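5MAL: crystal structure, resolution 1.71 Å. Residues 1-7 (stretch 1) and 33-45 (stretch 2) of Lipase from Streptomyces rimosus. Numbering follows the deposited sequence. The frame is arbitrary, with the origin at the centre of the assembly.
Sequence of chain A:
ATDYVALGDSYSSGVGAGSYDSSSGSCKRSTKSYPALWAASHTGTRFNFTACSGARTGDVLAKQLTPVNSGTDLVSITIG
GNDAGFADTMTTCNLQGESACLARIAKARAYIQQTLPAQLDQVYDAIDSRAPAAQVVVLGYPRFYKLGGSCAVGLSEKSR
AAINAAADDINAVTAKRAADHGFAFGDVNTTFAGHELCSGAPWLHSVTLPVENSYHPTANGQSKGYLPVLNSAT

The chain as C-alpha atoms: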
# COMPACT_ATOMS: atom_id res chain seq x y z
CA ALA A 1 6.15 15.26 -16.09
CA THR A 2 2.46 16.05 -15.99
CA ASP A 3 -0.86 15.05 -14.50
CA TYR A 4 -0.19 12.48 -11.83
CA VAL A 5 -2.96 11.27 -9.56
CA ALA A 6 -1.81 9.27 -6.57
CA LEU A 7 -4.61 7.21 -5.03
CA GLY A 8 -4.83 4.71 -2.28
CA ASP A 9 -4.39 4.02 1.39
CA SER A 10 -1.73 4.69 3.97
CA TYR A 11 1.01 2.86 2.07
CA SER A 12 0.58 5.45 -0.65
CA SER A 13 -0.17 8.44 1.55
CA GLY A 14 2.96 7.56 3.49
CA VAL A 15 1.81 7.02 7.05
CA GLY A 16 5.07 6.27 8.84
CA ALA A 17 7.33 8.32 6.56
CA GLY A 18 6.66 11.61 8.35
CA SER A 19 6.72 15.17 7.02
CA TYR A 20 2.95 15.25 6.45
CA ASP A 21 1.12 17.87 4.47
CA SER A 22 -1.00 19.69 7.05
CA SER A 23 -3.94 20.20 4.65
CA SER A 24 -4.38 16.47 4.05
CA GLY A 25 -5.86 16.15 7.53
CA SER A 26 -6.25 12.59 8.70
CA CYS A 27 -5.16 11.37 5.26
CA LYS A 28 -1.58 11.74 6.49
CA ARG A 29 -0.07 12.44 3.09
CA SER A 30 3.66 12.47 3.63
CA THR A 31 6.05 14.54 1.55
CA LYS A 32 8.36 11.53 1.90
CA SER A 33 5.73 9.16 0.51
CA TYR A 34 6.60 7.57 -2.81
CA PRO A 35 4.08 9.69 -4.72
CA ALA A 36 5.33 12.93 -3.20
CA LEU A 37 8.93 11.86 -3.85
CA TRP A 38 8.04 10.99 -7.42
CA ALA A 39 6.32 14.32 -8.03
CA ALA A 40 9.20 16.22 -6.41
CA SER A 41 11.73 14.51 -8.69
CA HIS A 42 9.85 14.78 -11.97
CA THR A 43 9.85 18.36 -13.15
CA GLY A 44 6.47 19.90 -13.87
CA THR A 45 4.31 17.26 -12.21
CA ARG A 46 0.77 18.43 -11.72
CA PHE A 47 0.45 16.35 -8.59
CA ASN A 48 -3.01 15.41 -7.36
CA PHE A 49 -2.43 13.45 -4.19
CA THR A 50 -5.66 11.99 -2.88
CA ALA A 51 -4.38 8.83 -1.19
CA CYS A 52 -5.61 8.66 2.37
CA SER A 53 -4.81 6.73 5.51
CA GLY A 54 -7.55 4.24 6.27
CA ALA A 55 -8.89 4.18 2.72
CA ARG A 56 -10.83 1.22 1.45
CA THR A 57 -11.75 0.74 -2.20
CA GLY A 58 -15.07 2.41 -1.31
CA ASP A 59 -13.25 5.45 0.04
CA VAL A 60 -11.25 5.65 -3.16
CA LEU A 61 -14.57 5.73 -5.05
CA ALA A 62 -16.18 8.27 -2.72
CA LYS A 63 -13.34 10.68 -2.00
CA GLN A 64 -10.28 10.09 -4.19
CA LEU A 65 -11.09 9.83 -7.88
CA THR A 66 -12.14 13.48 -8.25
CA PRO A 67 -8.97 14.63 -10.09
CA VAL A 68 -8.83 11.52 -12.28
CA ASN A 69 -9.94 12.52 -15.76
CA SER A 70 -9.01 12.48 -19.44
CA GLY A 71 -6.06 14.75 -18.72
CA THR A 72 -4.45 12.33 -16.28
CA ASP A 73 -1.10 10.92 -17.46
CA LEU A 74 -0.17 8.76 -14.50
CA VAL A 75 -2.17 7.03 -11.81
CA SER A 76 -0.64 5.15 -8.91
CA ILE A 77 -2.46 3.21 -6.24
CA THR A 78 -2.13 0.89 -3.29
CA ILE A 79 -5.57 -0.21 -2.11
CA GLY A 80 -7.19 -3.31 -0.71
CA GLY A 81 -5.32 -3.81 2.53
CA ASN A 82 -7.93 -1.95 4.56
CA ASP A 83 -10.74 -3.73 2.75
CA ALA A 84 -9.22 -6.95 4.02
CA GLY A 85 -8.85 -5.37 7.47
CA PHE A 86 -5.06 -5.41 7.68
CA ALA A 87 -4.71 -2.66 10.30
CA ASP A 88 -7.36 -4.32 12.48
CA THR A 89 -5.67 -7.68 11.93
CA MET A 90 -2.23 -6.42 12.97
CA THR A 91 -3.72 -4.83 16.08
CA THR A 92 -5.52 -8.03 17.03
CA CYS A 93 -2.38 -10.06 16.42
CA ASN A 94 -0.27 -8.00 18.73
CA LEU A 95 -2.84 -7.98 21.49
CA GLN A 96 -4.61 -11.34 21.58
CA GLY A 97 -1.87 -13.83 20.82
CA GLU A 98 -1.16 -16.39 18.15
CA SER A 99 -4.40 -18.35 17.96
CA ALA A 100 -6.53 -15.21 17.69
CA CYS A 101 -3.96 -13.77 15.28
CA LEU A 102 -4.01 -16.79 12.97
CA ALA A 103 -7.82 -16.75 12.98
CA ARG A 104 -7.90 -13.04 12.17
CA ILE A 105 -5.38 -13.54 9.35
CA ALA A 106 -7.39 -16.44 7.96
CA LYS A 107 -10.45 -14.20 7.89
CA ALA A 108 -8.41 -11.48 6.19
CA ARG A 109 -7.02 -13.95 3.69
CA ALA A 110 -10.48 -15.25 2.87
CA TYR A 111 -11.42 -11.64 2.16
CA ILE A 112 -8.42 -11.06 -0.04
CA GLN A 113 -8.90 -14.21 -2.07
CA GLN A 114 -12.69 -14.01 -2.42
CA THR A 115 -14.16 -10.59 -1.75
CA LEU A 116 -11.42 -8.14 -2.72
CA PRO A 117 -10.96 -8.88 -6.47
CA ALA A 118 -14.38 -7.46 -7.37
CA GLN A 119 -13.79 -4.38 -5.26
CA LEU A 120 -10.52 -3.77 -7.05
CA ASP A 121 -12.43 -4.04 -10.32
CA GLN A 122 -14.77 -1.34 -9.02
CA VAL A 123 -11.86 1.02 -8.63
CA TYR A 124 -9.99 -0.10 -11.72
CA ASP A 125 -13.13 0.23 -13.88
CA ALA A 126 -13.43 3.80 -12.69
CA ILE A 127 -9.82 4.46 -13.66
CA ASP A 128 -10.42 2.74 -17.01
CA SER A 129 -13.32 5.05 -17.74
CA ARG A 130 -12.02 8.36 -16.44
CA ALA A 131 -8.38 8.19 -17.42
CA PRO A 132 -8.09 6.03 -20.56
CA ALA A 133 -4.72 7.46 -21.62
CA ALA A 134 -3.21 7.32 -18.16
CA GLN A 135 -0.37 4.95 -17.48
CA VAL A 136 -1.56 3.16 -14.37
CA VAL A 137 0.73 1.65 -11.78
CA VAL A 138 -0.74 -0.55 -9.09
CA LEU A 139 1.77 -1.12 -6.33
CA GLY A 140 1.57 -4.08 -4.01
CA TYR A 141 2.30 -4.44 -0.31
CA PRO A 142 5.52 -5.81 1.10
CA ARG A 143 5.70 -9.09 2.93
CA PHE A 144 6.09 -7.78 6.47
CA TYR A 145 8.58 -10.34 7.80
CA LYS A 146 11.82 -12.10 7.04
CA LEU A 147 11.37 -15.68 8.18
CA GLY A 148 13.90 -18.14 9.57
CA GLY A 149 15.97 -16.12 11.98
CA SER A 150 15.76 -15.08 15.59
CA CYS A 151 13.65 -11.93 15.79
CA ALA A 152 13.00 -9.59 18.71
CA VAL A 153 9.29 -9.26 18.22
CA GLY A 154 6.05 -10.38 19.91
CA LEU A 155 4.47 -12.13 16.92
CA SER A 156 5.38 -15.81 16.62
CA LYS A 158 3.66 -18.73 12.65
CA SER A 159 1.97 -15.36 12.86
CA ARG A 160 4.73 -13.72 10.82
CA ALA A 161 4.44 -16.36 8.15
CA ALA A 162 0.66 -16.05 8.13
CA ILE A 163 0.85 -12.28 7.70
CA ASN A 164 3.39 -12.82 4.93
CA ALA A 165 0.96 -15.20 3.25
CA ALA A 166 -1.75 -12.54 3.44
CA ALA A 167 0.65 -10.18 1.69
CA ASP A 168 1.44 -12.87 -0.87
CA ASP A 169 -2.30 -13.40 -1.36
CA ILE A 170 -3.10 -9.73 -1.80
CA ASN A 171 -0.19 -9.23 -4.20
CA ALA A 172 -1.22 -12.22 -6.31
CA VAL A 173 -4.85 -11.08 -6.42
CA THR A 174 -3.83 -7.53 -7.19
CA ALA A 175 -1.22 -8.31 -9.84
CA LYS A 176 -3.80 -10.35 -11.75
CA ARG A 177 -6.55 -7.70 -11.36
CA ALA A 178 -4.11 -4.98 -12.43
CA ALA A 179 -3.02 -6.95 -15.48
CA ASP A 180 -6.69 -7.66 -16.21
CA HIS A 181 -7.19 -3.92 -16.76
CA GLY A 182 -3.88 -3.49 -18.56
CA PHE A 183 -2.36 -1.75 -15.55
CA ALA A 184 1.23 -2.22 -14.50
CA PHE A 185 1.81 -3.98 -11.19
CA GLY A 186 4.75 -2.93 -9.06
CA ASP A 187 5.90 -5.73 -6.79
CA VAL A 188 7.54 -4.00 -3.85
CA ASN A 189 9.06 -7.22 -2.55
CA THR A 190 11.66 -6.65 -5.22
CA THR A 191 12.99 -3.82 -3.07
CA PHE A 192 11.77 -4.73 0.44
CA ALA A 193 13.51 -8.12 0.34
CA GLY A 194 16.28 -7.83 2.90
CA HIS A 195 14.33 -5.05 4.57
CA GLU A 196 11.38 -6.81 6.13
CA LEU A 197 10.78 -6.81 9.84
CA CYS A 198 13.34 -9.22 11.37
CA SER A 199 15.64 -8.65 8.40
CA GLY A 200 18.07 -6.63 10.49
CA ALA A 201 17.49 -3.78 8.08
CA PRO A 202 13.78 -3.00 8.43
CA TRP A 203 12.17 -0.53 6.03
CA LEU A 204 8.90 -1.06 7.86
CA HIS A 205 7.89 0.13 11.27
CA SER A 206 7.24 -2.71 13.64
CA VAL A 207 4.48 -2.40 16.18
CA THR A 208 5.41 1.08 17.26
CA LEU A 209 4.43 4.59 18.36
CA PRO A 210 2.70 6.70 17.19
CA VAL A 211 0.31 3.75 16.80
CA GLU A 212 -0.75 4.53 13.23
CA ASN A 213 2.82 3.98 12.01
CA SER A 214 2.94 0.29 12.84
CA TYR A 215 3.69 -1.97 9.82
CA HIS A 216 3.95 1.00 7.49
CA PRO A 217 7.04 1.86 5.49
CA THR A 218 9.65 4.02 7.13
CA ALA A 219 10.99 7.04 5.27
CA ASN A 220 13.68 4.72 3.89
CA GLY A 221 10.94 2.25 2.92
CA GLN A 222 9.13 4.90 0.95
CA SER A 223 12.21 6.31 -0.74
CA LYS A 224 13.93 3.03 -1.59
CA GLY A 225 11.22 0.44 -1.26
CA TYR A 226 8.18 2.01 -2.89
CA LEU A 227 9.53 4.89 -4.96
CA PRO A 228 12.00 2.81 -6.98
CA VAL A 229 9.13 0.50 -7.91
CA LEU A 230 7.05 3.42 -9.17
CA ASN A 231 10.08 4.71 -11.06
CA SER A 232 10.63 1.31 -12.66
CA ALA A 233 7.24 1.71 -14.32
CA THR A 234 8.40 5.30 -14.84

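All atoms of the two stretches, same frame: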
# COMPACT_ATOMS: atom_id res chain seq x y z
N ALA A 1 6.90 16.51 -16.01
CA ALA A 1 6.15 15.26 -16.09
C ALA A 1 4.79 15.53 -16.71
O ALA A 1 4.71 15.82 -17.90
CB ALA A 1 6.01 14.64 -14.72
N THR A 2 3.75 15.35 -15.89
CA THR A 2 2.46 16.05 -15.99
C THR A 2 1.46 15.58 -14.97
O THR A 2 1.75 15.62 -13.78
CB THR A 2 1.82 15.98 -17.38
OG1 THR A 2 2.23 14.77 -18.05
CG2 THR A 2 2.18 17.23 -18.18
N ASP A 3 0.26 15.21 -15.42
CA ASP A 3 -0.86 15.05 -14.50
C ASP A 3 -0.79 13.68 -13.87
O ASP A 3 -1.10 12.68 -14.50
CB ASP A 3 -2.20 15.25 -15.19
CG ASP A 3 -2.41 16.68 -15.60
OD1 ASP A 3 -2.78 17.50 -14.74
OD2 ASP A 3 -2.18 16.99 -16.79
N TYR A 4 -0.39 13.68 -12.61
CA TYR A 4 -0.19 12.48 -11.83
C TYR A 4 -1.24 12.47 -10.72
O TYR A 4 -1.30 13.39 -9.91
CB TYR A 4 1.23 12.48 -11.26
CG TYR A 4 1.55 11.41 -10.24
CD1 TYR A 4 0.95 10.16 -10.29
CD2 TYR A 4 2.48 11.67 -9.22
CE1 TYR A 4 1.29 9.17 -9.35
CE2 TYR A 4 2.79 10.69 -8.28
CZ TYR A 4 2.19 9.45 -8.35
OH TYR A 4 2.50 8.49 -7.42
N VAL A 5 -2.09 11.45 -10.71
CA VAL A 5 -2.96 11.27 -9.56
C VAL A 5 -2.49 10.09 -8.74
O VAL A 5 -2.34 8.98 -9.26
CB VAL A 5 -4.41 11.02 -9.95
CG1 VAL A 5 -5.26 10.86 -8.69
CG2 VAL A 5 -4.93 12.19 -10.82
N ALA A 6 -2.25 10.33 -7.46
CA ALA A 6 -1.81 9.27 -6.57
C ALA A 6 -2.93 8.92 -5.60
O ALA A 6 -3.27 9.69 -4.71
CB ALA A 6 -0.57 9.68 -5.83
N LEU A 7 -3.49 7.73 -5.80
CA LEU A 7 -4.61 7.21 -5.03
C LEU A 7 -4.15 6.22 -4.01
O LEU A 7 -3.03 5.71 -4.07
CB LEU A 7 -5.59 6.49 -5.95
CG LEU A 7 -6.03 7.20 -7.21
CD1 LEU A 7 -6.69 6.16 -8.07
CD2 LEU A 7 -6.98 8.32 -6.82
N SER A 33 6.42 10.28 1.14
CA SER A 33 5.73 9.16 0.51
C SER A 33 6.21 8.94 -0.91
O SER A 33 6.71 9.88 -1.54
CB SER A 33 4.23 9.42 0.49
OG SER A 33 3.96 10.51 -0.38
N TYR A 34 6.04 7.74 -1.47
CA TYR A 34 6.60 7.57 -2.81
C TYR A 34 5.91 8.50 -3.83
O TYR A 34 6.58 9.00 -4.71
CB TYR A 34 6.57 6.10 -3.26
CG TYR A 34 5.20 5.56 -3.56
CD1 TYR A 34 4.63 5.72 -4.83
CD2 TYR A 34 4.48 4.87 -2.60
CE1 TYR A 34 3.37 5.24 -5.10
CE2 TYR A 34 3.23 4.37 -2.86
CZ TYR A 34 2.68 4.56 -4.12
OH TYR A 34 1.44 4.09 -4.41
N PRO A 35 4.59 8.77 -3.70
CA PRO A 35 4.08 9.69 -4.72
C PRO A 35 4.64 11.09 -4.60
O PRO A 35 4.94 11.70 -5.62
CB PRO A 35 2.56 9.71 -4.44
CG PRO A 35 2.29 8.39 -3.82
CD PRO A 35 3.47 8.21 -2.90
N ALA A 36 4.79 11.59 -3.38
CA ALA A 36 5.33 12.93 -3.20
C ALA A 36 6.79 12.98 -3.67
O ALA A 36 7.22 13.94 -4.30
CB ALA A 36 5.22 13.36 -1.76
N LEU A 37 7.55 11.93 -3.37
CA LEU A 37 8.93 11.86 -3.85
C LEU A 37 9.00 11.81 -5.37
O LEU A 37 9.87 12.42 -6.00
CB LEU A 37 9.64 10.64 -3.27
CG LEU A 37 9.88 10.66 -1.76
CD1 LEU A 37 10.51 9.34 -1.35
CD2 LEU A 37 10.77 11.82 -1.36
N TRP A 38 8.09 11.06 -5.97
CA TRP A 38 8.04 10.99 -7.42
C TRP A 38 7.73 12.37 -7.99
O TRP A 38 8.42 12.83 -8.89
CB TRP A 38 6.99 9.98 -7.88
CG TRP A 38 7.13 9.60 -9.31
CD1 TRP A 38 7.81 8.51 -9.81
CD2 TRP A 38 6.58 10.28 -10.43
NE1 TRP A 38 7.71 8.49 -11.18
CE2 TRP A 38 6.97 9.57 -11.59
CE3 TRP A 38 5.81 11.44 -10.58
CZ2 TRP A 38 6.59 9.96 -12.87
CZ3 TRP A 38 5.44 11.83 -11.86
CH2 TRP A 38 5.84 11.10 -12.98
N ALA A 39 6.72 13.04 -7.46
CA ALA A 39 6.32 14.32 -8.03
C ALA A 39 7.47 15.32 -7.86
O ALA A 39 7.79 16.08 -8.79
CB ALA A 39 5.04 14.84 -7.36
N ALA A 40 8.14 15.27 -6.71
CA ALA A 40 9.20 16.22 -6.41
C ALA A 40 10.45 16.00 -7.25
O ALA A 40 11.32 16.87 -7.31
CB ALA A 40 9.55 16.16 -4.94
N SER A 41 10.54 14.85 -7.91
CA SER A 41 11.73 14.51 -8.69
C SER A 41 11.42 14.38 -10.18
O SER A 41 12.28 13.97 -10.96
CB SER A 41 12.35 13.21 -8.17
OG SER A 41 11.45 12.12 -8.25
N HIS A 42 10.20 14.73 -10.56
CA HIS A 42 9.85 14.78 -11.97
C HIS A 42 9.30 16.16 -12.29
O HIS A 42 8.19 16.51 -11.89
CB HIS A 42 8.84 13.69 -12.33
CG HIS A 42 9.44 12.32 -12.32
ND1 HIS A 42 9.58 11.58 -11.17
CD2 HIS A 42 9.94 11.57 -13.32
CE1 HIS A 42 10.14 10.42 -11.46
NE2 HIS A 42 10.36 10.38 -12.76
N THR A 43 10.10 16.94 -13.00
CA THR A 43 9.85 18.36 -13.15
C THR A 43 8.52 18.62 -13.84
O THR A 43 8.23 18.03 -14.87
CB THR A 43 11.00 19.04 -13.92
OG1 THR A 43 12.22 18.84 -13.21
CG2 THR A 43 10.76 20.51 -14.06
N GLY A 44 7.70 19.48 -13.24
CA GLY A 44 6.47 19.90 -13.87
C GLY A 44 5.28 19.00 -13.58
O GLY A 44 4.26 19.09 -14.25
N THR A 45 5.41 18.14 -12.58
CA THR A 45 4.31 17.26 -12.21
C THR A 45 3.15 18.04 -11.63
O THR A 45 3.28 18.71 -10.62
CB THR A 45 4.74 16.20 -11.17
OG1 THR A 45 5.83 15.44 -11.70
CG2 THR A 45 3.59 15.26 -10.87
O HOH W 1 -0.48 6.20 -5.11

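A helix packs well against a neighbouring strand when a large side chain on one element enters a hollow whose walls the other supplies, and the N-terminal strand of this lipase illustrates the principle. Strand 3-7 and helix 34-40 run nearly antiparallel, at 168°, with their axes 9.4 Å apart at closest approach. Across that gap the principal bump is Tyr4. Its CA-to-CB bond points toward the helix, and chi1 in the t well carries the ring into a hollow bounded by Pro35, Trp38, Ala39 and Thr45. The walls meet the ring differently. Thr45 CG2 and Ala39 CB lie at its edge, the methyl CG2 3.7 Å from Tyr4 CB and Ala39 CB 4.5 Å from Tyr4 CD2. Trp38 approaches obliquely, its CE3 3.6 Å from Tyr4 CD2, with the ring planes inclined at 61°. At the far end, Tyr4 OH comes within 3.2 Å of Pro35 CB; the hydroxyl finds its hydrogen bonding elsewhere in the structure.

At Ala6, a small residue, the strand lies nearer the helix. Ala6 CB rests 3.4 Å from Pro35 CB, and the CA atoms of Ala6 and Pro35 are 6.2 Å apart. Asp3 and Val5, alternating with Tyr4 and Ala6, make no contact with the helical stretch.

At the chain terminus the roles continue on a smaller scale. The methyl of Ala1 sits among Trp38, His42 and Thr45: Ala1 CB is 3.9 Å from Trp38 CH2, 3.8 Å from His42 CB and 3.1 Å from Thr45 OG1. The type II turn from His42 to Thr45 supplies two of these walls at its ends, and Thr45 OG1 is held by donating to His42 O at 2.6 Å. Beside it, Thr45 CA approaches Thr2 O at 3.4 Å in a CA-H...O contact. The two stretches together bury 444 Å², and the Tyr4 side chain in its hollow is the clearest fit of bump to hollow.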